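Local coordinates for protein thioesterase (PDB 3QMW) that probably hydrolyses thioester bonds as an alpha/beta-hydrolase thioesterase of the prodiginine biosynthetic pathway in Streptomyces coelicolor, at residues Leu110-Ala115 / Tyr191-Arg196; Ser134-Leu139 / Glu220-Tyr225; Thr203-Ala208 / Gly228-Arg233. All coordinates share one frame; numbering follows the deposited sequence.

Interaction 1. Residues Leu110-Ala115 / Tyr191-Arg196; sequences LAYEVA and YDWHPR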
loop_
_atom_site.group_PDB
_atom_site.type_symbol
_atom_site.label_atom_id
_atom_site.label_comp_id
_atom_site.label_asym_id
_atom_site.label_seq_id
_atom_site.Cartn_x
_atom_site.Cartn_y
_atom_site.Cartn_z
ATOM N N LEU D 110 -15.706 16.243 -8.956
ATOM C CA LEU D 110 -15.534 16.086 -10.404
ATOM C C LEU D 110 -15.587 14.625 -10.818
ATOM O O LEU D 110 -16.166 14.309 -11.852
ATOM C CB LEU D 110 -14.226 16.733 -10.872
ATOM C CG LEU D 110 -13.687 16.391 -12.273
ATOM C CD1 LEU D 110 -14.756 16.375 -13.365
ATOM C CD2 LEU D 110 -12.596 17.374 -12.623
ATOM N N ALA D 111 -14.987 13.752 -10.010
ATOM C CA ALA D 111 -15.007 12.304 -10.251
ATOM C C ALA D 111 -16.439 11.760 -10.345
ATOM O O ALA D 111 -16.807 11.077 -11.312
ATOM C CB ALA D 111 -14.260 11.590 -9.141
ATOM N N TYR D 112 -17.232 12.082 -9.327
ATOM C CA TYR D 112 -18.639 11.694 -9.246
ATOM C C TYR D 112 -19.417 12.146 -10.487
ATOM O O TYR D 112 -20.089 11.343 -11.139
ATOM C CB TYR D 112 -19.233 12.278 -7.953
ATOM C CG TYR D 112 -20.738 12.237 -7.829
ATOM C CD1 TYR D 112 -21.445 11.044 -7.970
ATOM C CD2 TYR D 112 -21.456 13.395 -7.532
ATOM C CE1 TYR D 112 -22.834 11.012 -7.839
ATOM C CE2 TYR D 112 -22.831 13.371 -7.401
ATOM C CZ TYR D 112 -23.514 12.180 -7.554
ATOM O OH TYR D 112 -24.880 12.170 -7.428
ATOM N N GLU D 113 -19.293 13.426 -10.823
ATOM C CA GLU D 113 -19.971 13.983 -11.991
ATOM C C GLU D 113 -19.599 13.303 -13.303
ATOM O O GLU D 113 -20.480 13.015 -14.103
ATOM C CB GLU D 113 -19.713 15.474 -12.088
ATOM C CG GLU D 113 -20.463 16.264 -11.032
ATOM C CD GLU D 113 -21.942 16.391 -11.330
ATOM O OE1 GLU D 113 -22.312 16.598 -12.513
ATOM O OE2 GLU D 113 -22.736 16.293 -10.370
ATOM N N VAL D 114 -18.320 13.045 -13.533
ATOM C CA VAL D 114 -17.913 12.274 -14.716
ATOM C C VAL D 114 -18.481 10.841 -14.688
ATOM O O VAL D 114 -18.784 10.263 -15.742
ATOM C CB VAL D 114 -16.369 12.200 -14.864
ATOM C CG1 VAL D 114 -15.970 11.108 -15.868
ATOM C CG2 VAL D 114 -15.799 13.562 -15.269
ATOM N N ALA D 115 -18.611 10.270 -13.487
ATOM C CA ALA D 115 -19.186 8.933 -13.327
ATOM C C ALA D 115 -20.615 8.918 -13.854
ATOM O O ALA D 115 -20.962 8.126 -14.733
ATOM C CB ALA D 115 -19.154 8.512 -11.869
ATOM N N TYR D 191 -21.872 25.034 -8.069
ATOM C CA TYR D 191 -22.500 23.726 -8.211
ATOM C C TYR D 191 -23.613 23.636 -7.192
ATOM O O TYR D 191 -23.431 24.019 -6.034
ATOM C CB TYR D 191 -21.460 22.635 -7.943
ATOM C CG TYR D 191 -21.951 21.200 -7.996
ATOM C CD1 TYR D 191 -21.996 20.503 -9.200
ATOM C CD2 TYR D 191 -22.315 20.525 -6.831
ATOM C CE1 TYR D 191 -22.421 19.192 -9.251
ATOM C CE2 TYR D 191 -22.741 19.210 -6.868
ATOM C CZ TYR D 191 -22.792 18.549 -8.080
ATOM O OH TYR D 191 -23.208 17.241 -8.107
ATOM N N ASP D 192 -24.774 23.166 -7.631
ATOM C CA ASP D 192 -25.806 22.718 -6.701
ATOM C C ASP D 192 -26.352 21.404 -7.229
ATOM O O ASP D 192 -26.616 21.270 -8.420
ATOM C CB ASP D 192 -26.916 23.763 -6.506
ATOM C CG ASP D 192 -27.456 23.781 -5.073
ATOM O OD1 ASP D 192 -26.695 24.126 -4.149
ATOM O OD2 ASP D 192 -28.651 23.454 -4.868
ATOM N N TRP D 193 -26.503 20.435 -6.334
ATOM C CA TRP D 193 -26.754 19.060 -6.735
ATOM C C TRP D 193 -28.171 18.841 -7.287
ATOM O O TRP D 193 -29.134 18.769 -6.527
ATOM C CB TRP D 193 -26.462 18.112 -5.569
ATOM C CG TRP D 193 -26.723 16.684 -5.871
ATOM C CD1 TRP D 193 -26.010 15.875 -6.704
ATOM C CD2 TRP D 193 -27.785 15.885 -5.342
ATOM N NE1 TRP D 193 -26.562 14.614 -6.728
ATOM C CE2 TRP D 193 -27.657 14.596 -5.903
ATOM C CE3 TRP D 193 -28.835 16.137 -4.450
ATOM C CZ2 TRP D 193 -28.537 13.554 -5.596
ATOM C CZ3 TRP D 193 -29.713 15.099 -4.144
ATOM C CH2 TRP D 193 -29.556 13.824 -4.715
ATOM N N HIS D 194 -28.260 18.766 -8.620
ATOM C CA HIS D 194 -29.427 18.249 -9.341
ATOM C C HIS D 194 -29.747 16.850 -8.826
ATOM O O HIS D 194 -28.968 15.925 -9.062
ATOM C CB HIS D 194 -29.132 18.127 -10.855
ATOM C CG HIS D 194 -29.294 19.404 -11.626
ATOM N ND1 HIS D 194 -28.234 20.237 -11.923
ATOM C CD2 HIS D 194 -30.387 19.975 -12.191
ATOM C CE1 HIS D 194 -28.668 21.271 -12.624
ATOM N NE2 HIS D 194 -29.972 21.138 -12.797
ATOM N N PRO D 195 -30.887 16.676 -8.130
ATOM C CA PRO D 195 -31.216 15.324 -7.679
ATOM C C PRO D 195 -31.246 14.303 -8.814
ATOM O O PRO D 195 -31.724 14.591 -9.920
ATOM C CB PRO D 195 -32.600 15.490 -7.043
ATOM C CG PRO D 195 -32.598 16.905 -6.555
ATOM C CD PRO D 195 -31.864 17.666 -7.633
ATOM N N ARG D 196 -30.709 13.125 -8.516
ATOM C CA ARG D 196 -30.558 12.064 -9.492
ATOM C C ARG D 196 -30.422 10.745 -8.724
ATOM O O ARG D 196 -30.239 10.763 -7.499
ATOM C CB ARG D 196 -29.337 12.352 -10.382
ATOM C CG ARG D 196 -27.995 11.961 -9.773
ATOM C CD ARG D 196 -26.855 12.691 -10.456
ATOM N NE ARG D 196 -26.749 14.060 -9.972
ATOM C CZ ARG D 196 -26.044 15.020 -10.561
ATOM N NH1 ARG D 196 -25.375 14.778 -11.686
ATOM N NH2 ARG D 196 -26.020 16.236 -10.023
#

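Interaction 2. Residues Ser134-Leu139 / Glu220-Tyr225; sequences SRAPHL and EAWRPY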
loop_
_atom_site.group_PDB
_atom_site.type_symbol
_atom_site.label_atom_id
_atom_site.label_comp_id
_atom_site.label_asym_id
_atom_site.label_seq_id
_atom_site.Cartn_x
_atom_site.Cartn_y
_atom_site.Cartn_z
ATOM N N SER D 134 -13.366 15.143 0.512
ATOM C CA SER D 134 -14.523 15.768 -0.140
ATOM C C SER D 134 -15.831 15.451 0.576
ATOM O O SER D 134 -16.128 14.293 0.864
ATOM C CB SER D 134 -14.615 15.315 -1.600
ATOM O OG SER D 134 -15.749 15.873 -2.240
ATOM N N ARG D 135 -16.602 16.494 0.868
ATOM C CA ARG D 135 -17.977 16.348 1.368
ATOM C C ARG D 135 -18.885 15.749 0.297
ATOM O O ARG D 135 -18.538 15.725 -0.888
ATOM C CB ARG D 135 -18.535 17.710 1.774
ATOM C CG ARG D 135 -18.620 18.703 0.596
ATOM C CD ARG D 135 -19.105 20.067 1.000
ATOM N NE ARG D 135 -18.356 20.610 2.123
ATOM C CZ ARG D 135 -18.533 21.835 2.609
ATOM N NH1 ARG D 135 -19.422 22.666 2.060
ATOM N NH2 ARG D 135 -17.810 22.238 3.649
ATOM N N ALA D 136 -20.055 15.281 0.711
ATOM C CA ALA D 136 -21.036 14.760 -0.233
ATOM C C ALA D 136 -21.522 15.872 -1.182
ATOM O O ALA D 136 -21.657 17.023 -0.760
ATOM C CB ALA D 136 -22.204 14.161 0.516
ATOM N N PRO D 137 -21.787 15.532 -2.461
ATOM C CA PRO D 137 -22.199 16.485 -3.504
ATOM C C PRO D 137 -23.324 17.463 -3.121
ATOM O O PRO D 137 -23.159 18.680 -3.279
ATOM C CB PRO D 137 -22.635 15.576 -4.650
ATOM C CG PRO D 137 -21.799 14.356 -4.478
ATOM C CD PRO D 137 -21.567 14.185 -3.015
ATOM N N HIS D 138 -24.431 16.955 -2.584
ATOM C CA HIS D 138 -25.520 17.836 -2.144
ATOM C C HIS D 138 -25.070 18.910 -1.146
ATOM O O HIS D 138 -25.749 19.938 -1.010
ATOM C CB HIS D 138 -26.717 17.045 -1.574
ATOM C CG HIS D 138 -26.463 16.404 -0.239
ATOM N ND1 HIS D 138 -26.227 15.052 -0.094
ATOM C CD2 HIS D 138 -26.441 16.925 1.013
ATOM C CE1 HIS D 138 -26.052 14.773 1.188
ATOM N NE2 HIS D 138 -26.174 15.894 1.880
ATOM N N LEU D 139 -23.943 18.681 -0.462
ATOM C CA LEU D 139 -23.417 19.641 0.519
ATOM C C LEU D 139 -22.537 20.727 -0.105
ATOM O O LEU D 139 -21.990 21.553 0.626
ATOM C CB LEU D 139 -22.627 18.925 1.635
ATOM C CG LEU D 139 -23.400 18.171 2.726
ATOM C CD1 LEU D 139 -22.485 17.212 3.490
ATOM C CD2 LEU D 139 -24.069 19.160 3.684
ATOM N N GLU D 220 -19.320 10.770 5.428
ATOM C CA GLU D 220 -20.362 9.778 5.640
ATOM C C GLU D 220 -21.534 10.009 4.694
ATOM O O GLU D 220 -22.146 9.053 4.228
ATOM C CB GLU D 220 -20.861 9.825 7.087
ATOM C CG GLU D 220 -21.890 8.726 7.462
ATOM C CD GLU D 220 -21.298 7.320 7.477
ATOM O OE1 GLU D 220 -20.090 7.173 7.781
ATOM O OE2 GLU D 220 -22.041 6.357 7.191
ATOM N N ALA D 221 -21.835 11.274 4.407
ATOM C CA ALA D 221 -22.970 11.646 3.547
ATOM C C ALA D 221 -22.915 11.104 2.104
ATOM O O ALA D 221 -23.905 11.179 1.385
ATOM C CB ALA D 221 -23.144 13.174 3.543
ATOM N N TRP D 222 -21.774 10.564 1.683
ATOM C CA TRP D 222 -21.649 9.914 0.370
ATOM C C TRP D 222 -22.378 8.570 0.283
ATOM O O TRP D 222 -22.598 8.056 -0.817
ATOM C CB TRP D 222 -20.172 9.650 0.035
ATOM C CG TRP D 222 -19.410 10.829 -0.463
ATOM C CD1 TRP D 222 -18.715 11.736 0.287
ATOM C CD2 TRP D 222 -19.230 11.218 -1.832
ATOM N NE1 TRP D 222 -18.122 12.664 -0.529
ATOM C CE2 TRP D 222 -18.427 12.372 -1.833
ATOM C CE3 TRP D 222 -19.677 10.703 -3.054
ATOM C CZ2 TRP D 222 -18.065 13.025 -3.007
ATOM C CZ3 TRP D 222 -19.314 11.352 -4.222
ATOM C CH2 TRP D 222 -18.521 12.501 -4.190
ATOM N N ARG D 223 -22.704 7.986 1.436
ATOM C CA ARG D 223 -23.178 6.598 1.499
ATOM C C ARG D 223 -24.359 6.341 0.561
ATOM O O ARG D 223 -24.282 5.440 -0.287
ATOM C CB ARG D 223 -23.523 6.201 2.948
ATOM C CG ARG D 223 -24.124 4.796 3.121
ATOM C CD ARG D 223 -24.473 4.517 4.581
ATOM N NE ARG D 223 -23.293 4.603 5.445
ATOM C CZ ARG D 223 -22.363 3.655 5.573
ATOM N NH1 ARG D 223 -22.443 2.510 4.897
ATOM N NH2 ARG D 223 -21.335 3.855 6.387
ATOM N N PRO D 224 -25.438 7.148 0.686
ATOM C CA PRO D 224 -26.606 6.939 -0.169
ATOM C C PRO D 224 -26.398 7.320 -1.636
ATOM O O PRO D 224 -27.327 7.169 -2.421
ATOM C CB PRO D 224 -27.669 7.840 0.469
ATOM C CG PRO D 224 -26.895 8.933 1.090
ATOM C CD PRO D 224 -25.643 8.285 1.606
ATOM N N TYR D 225 -25.205 7.802 -2.003
ATOM C CA TYR D 225 -24.891 8.120 -3.405
ATOM C C TYR D 225 -24.563 6.889 -4.241
ATOM O O TYR D 225 -24.347 7.010 -5.447
ATOM C CB TYR D 225 -23.761 9.154 -3.508
ATOM C CG TYR D 225 -24.251 10.557 -3.295
ATOM C CD1 TYR D 225 -24.336 11.103 -2.020
ATOM C CD2 TYR D 225 -24.665 11.336 -4.373
ATOM C CE1 TYR D 225 -24.813 12.399 -1.822
ATOM C CE2 TYR D 225 -25.137 12.636 -4.190
ATOM C CZ TYR D 225 -25.213 13.157 -2.914
ATOM O OH TYR D 225 -25.687 14.429 -2.720
#

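Interaction 3. Residues Thr203-Ala208 / Gly228-Arg233; sequences TTAFSA and GSFLRR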
loop_
_atom_site.group_PDB
_atom_site.type_symbol
_atom_site.label_atom_id
_atom_site.label_comp_id
_atom_site.label_asym_id
_atom_site.label_seq_id
_atom_site.Cartn_x
_atom_site.Cartn_y
_atom_site.Cartn_z
ATOM N N THR D 203 -18.090 2.358 -3.697
ATOM C CA THR D 203 -17.505 3.648 -3.393
ATOM C C THR D 203 -16.709 3.587 -2.102
ATOM O O THR D 203 -17.160 3.003 -1.125
ATOM C CB THR D 203 -18.623 4.710 -3.269
ATOM O OG1 THR D 203 -19.136 4.993 -4.571
ATOM C CG2 THR D 203 -18.118 6.003 -2.634
ATOM N N THR D 204 -15.526 4.194 -2.108
ATOM C CA THR D 204 -14.717 4.317 -0.908
ATOM C C THR D 204 -14.351 5.782 -0.682
ATOM O O THR D 204 -13.852 6.444 -1.588
ATOM C CB THR D 204 -13.441 3.488 -1.009
ATOM O OG1 THR D 204 -13.722 2.239 -1.656
ATOM C CG2 THR D 204 -12.856 3.251 0.386
ATOM N N ALA D 205 -14.605 6.280 0.527
ATOM C CA ALA D 205 -14.394 7.683 0.842
ATOM C C ALA D 205 -13.429 7.853 2.010
ATOM O O ALA D 205 -13.535 7.159 3.016
ATOM C CB ALA D 205 -15.719 8.361 1.149
ATOM N N PHE D 206 -12.506 8.802 1.871
ATOM C CA PHE D 206 -11.494 9.034 2.875
ATOM C C PHE D 206 -11.717 10.351 3.571
ATOM O O PHE D 206 -11.796 11.394 2.931
ATOM C CB PHE D 206 -10.114 9.033 2.244
ATOM C CG PHE D 206 -9.774 7.758 1.562
ATOM C CD1 PHE D 206 -9.054 6.771 2.228
ATOM C CD2 PHE D 206 -10.174 7.531 0.258
ATOM C CE1 PHE D 206 -8.732 5.571 1.590
ATOM C CE2 PHE D 206 -9.862 6.331 -0.382
ATOM C CZ PHE D 206 -9.140 5.354 0.286
ATOM N N SER D 207 -11.815 10.291 4.891
ATOM C CA SER D 207 -11.863 11.477 5.718
ATOM C C SER D 207 -10.483 11.680 6.302
ATOM O O SER D 207 -9.625 10.807 6.185
ATOM C CB SER D 207 -12.906 11.315 6.821
ATOM O OG SER D 207 -12.824 10.028 7.419
ATOM N N ALA D 208 -10.278 12.847 6.904
ATOM C CA ALA D 208 -9.037 13.192 7.579
ATOM C C ALA D 208 -9.398 13.870 8.900
ATOM O O ALA D 208 -10.347 14.639 8.963
ATOM C CB ALA D 208 -8.202 14.108 6.704
ATOM N N GLY D 228 -23.913 -0.045 -4.464
ATOM C CA GLY D 228 -22.901 -1.053 -4.140
ATOM C C GLY D 228 -22.267 -0.865 -2.770
ATOM O O GLY D 228 -22.780 -0.110 -1.931
ATOM N N SER D 229 -21.145 -1.545 -2.545
ATOM C CA SER D 229 -20.480 -1.537 -1.243
ATOM C C SER D 229 -19.839 -0.191 -0.933
ATOM O O SER D 229 -19.134 0.375 -1.770
ATOM C CB SER D 229 -19.408 -2.625 -1.192
ATOM O OG SER D 229 -18.510 -2.502 -2.288
ATOM N N PHE D 230 -20.075 0.300 0.281
ATOM C CA PHE D 230 -19.509 1.556 0.734
ATOM C C PHE D 230 -18.638 1.410 1.980
ATOM O O PHE D 230 -19.081 0.873 2.997
ATOM C CB PHE D 230 -20.608 2.558 1.033
ATOM C CG PHE D 230 -20.086 3.904 1.417
ATOM C CD1 PHE D 230 -19.462 4.709 0.470
ATOM C CD2 PHE D 230 -20.191 4.360 2.721
ATOM C CE1 PHE D 230 -18.976 5.953 0.812
ATOM C CE2 PHE D 230 -19.704 5.607 3.078
ATOM C CZ PHE D 230 -19.096 6.408 2.123
ATOM N N LEU D 231 -17.409 1.919 1.891
ATOM C CA LEU D 231 -16.485 1.953 3.012
ATOM C C LEU D 231 -15.988 3.369 3.219
ATOM O O LEU D 231 -15.582 4.033 2.266
ATOM C CB LEU D 231 -15.279 1.061 2.735
ATOM C CG LEU D 231 -15.501 -0.449 2.784
ATOM C CD1 LEU D 231 -14.329 -1.165 2.121
ATOM C CD2 LEU D 231 -15.705 -0.931 4.220
ATOM N N ARG D 232 -16.014 3.834 4.460
ATOM C CA ARG D 232 -15.341 5.064 4.805
ATOM C C ARG D 232 -14.102 4.730 5.617
ATOM O O ARG D 232 -14.200 4.401 6.802
ATOM C CB ARG D 232 -16.253 6.007 5.591
ATOM C CG ARG D 232 -15.570 7.319 5.958
ATOM C CD ARG D 232 -16.555 8.351 6.448
ATOM N NE ARG D 232 -17.359 7.849 7.561
ATOM C CZ ARG D 232 -16.937 7.730 8.819
ATOM N NH1 ARG D 232 -15.703 8.080 9.164
ATOM N NH2 ARG D 232 -17.766 7.256 9.744
ATOM N N ARG D 233 -12.942 4.803 4.971
ATOM C CA ARG D 233 -11.675 4.777 5.686
ATOM C C ARG D 233 -11.492 6.143 6.309
ATOM O O ARG D 233 -11.989 7.136 5.790
ATOM C CB ARG D 233 -10.506 4.472 4.759
ATOM C CG ARG D 233 -10.686 3.233 3.900
ATOM C CD ARG D 233 -11.030 2.012 4.723
ATOM N NE ARG D 233 -10.922 0.794 3.921
ATOM C CZ ARG D 233 -11.153 -0.438 4.373
ATOM N NH1 ARG D 233 -11.514 -0.637 5.635
ATOM N NH2 ARG D 233 -11.025 -1.476 3.555
#

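Interaction 1. Residues Leu110-Ala115 / Tyr191-Arg196
Y112 receives the indole N-H of W193 on its hydroxyl: NE1 of W193 stands 3.0 Å from OH of Y112, with an angle of 149° at the hydrogen. The indole nitrogen reaches the phenol ring at its edge, and the two side chains cross at about a right angle. CG of Y112 is anti to the backbone N (chi1 168°), which starts the side chain toward the loop. R196 runs past it in the opposite direction, bringing CD within 3.7 Å of Y112 OH. Y225 meets both Y112 and W193, which makes a three-ring aromatic cluster.

One residue further along, E113 uses a single oxygen for two partners. Y191 donates its hydroxyl to it tip to tip, OH to OE2 at a doubtfully short 2.5 Å, the carboxylate turned 77° from the phenol plane. The same OE2 forms a salt bridge with NH2 of R196 at 3.3 Å. That guanidinium would probably help to keep this buried glutamate ionised. R196 is tied back to its own loop by a weak bond from NE to O of H194.

Helix 106-120 is thereby joined to the loop before strand 203-208. In the alpha/beta-hydrolase fold this is the helix that follows the nucleophile elbow, here probably the GxSxG turn at its N-terminal end.

Interaction 2. Residues Ser134-Leu139 / Glu220-Tyr225
P137 wedges its ring between W222 and Y225. Its CD lies over the indole, 3.6 Å from the centroid of the six-membered ring of W222, and the same CD is 3.9 Å from the centroid of the Y225 ring, over its face. Both are CH-pi contacts, so one proline carbon serves two aromatic surfaces. A136 extends the first of them, because its CA sits over the same indole face, 3.8 Å from the centroid of the five-membered ring of W222. Next to this layer the methyls of A136 and A221 approach closely, CB to CB, at a distance that is uncertain, and L139 CD1 and H138 CE1 approach A221 CB more loosely. L109 and Y112 of helix 106-120 also pack on P137.

Toward the polar edge, NE1 of W222 donates to O of S134 at 2.9 Å and 155°. The oxygen lies in the indole plane, whereas the donor stands above the carbonyl plane. H138 grips OH of Y225 twice: its backbone N donates to that oxygen at 2.8 Å, and its ND1 is hydrogen-bonded to it, also at 2.8 Å. CG of H138 lies between the backbone N and the carbonyl carbon (chi1 71°), which keeps the side chain beside its own N and helps both nitrogens reach one hydroxyl. The imidazole and phenol face each other by their edges, planes 11° apart. Further out, R135 bonds O of L139 through NH1, with D142 as its salt-bridge partner, and R223 holds OE2 of E220 with NE and NH2.

W222 and Y225 thus each work in two ways: the face packs on A136 or P137, while the polar atom is bonded to the same loop. Packing and bonding together would probably resist sliding or rotation of either ring.

Interaction 3. Residues Thr203-Ala208 / Gly228-Arg233
T203 begins the pairing: its N donates to O of S229 at 3.0 Å, and its O receives N of L231 at 3.2 Å. The pattern continues with A205 N to L231 O, 3.0 Å, and S207 N to R233 O, a longer 3.3 Å. The strand axes lie 18° apart with their N-to-C directions alike, so the pair is parallel.

R232 and S207 find their main polar partners beyond the pair, in E220 and H234 respectively.

On the face bearing T203, A205, F230 and R232, the F230 ring reaches across the strand gap. CG anti to the backbone N (chi1 -176°) starts the ring on its way; CE1 of F230 meets CG2 of T203 at 3.6 Å, and CZ lies 4.0 Å from CB of A205. The ring also packs on W222. An alanine at F230 would probably leave T203 CG2 and A205 CB without the ring against them and open a gap beside W222. On the face bearing T204, F206, L231 and R233, CB of R233 lies 3.7 Å from CD1 of F206.

Strands 203-208 and 230-235 form the edge beta-alpha-beta unit of an alpha/beta-hydrolase sheet; the loops after them probably carry the acid and histidine of a catalytic triad.

In the fold
From the N terminus, helix 106-120 supplies 110-115, and interaction 1 closes only at 191-196, beyond the helices 150-159, 169-176 and 178-189. Before that closure the chain has left strand 129-132 and laid down 134-139, whose partner 220-225 comes later, so interactions 1 and 2 cross. Interaction 3 opens at 203-208, after interaction 1 has closed, and ends at 228-233; it crosses interaction 2 and follows interaction 1 in series. Interaction 2 is the middle member: Y225 and P137 touch Y112, while E220 bridges to R232. Interactions 1 and 3, centres about 17 Å apart, do not touch. Together they link helix 106-120, three loops and the outer strand pair of the sheet.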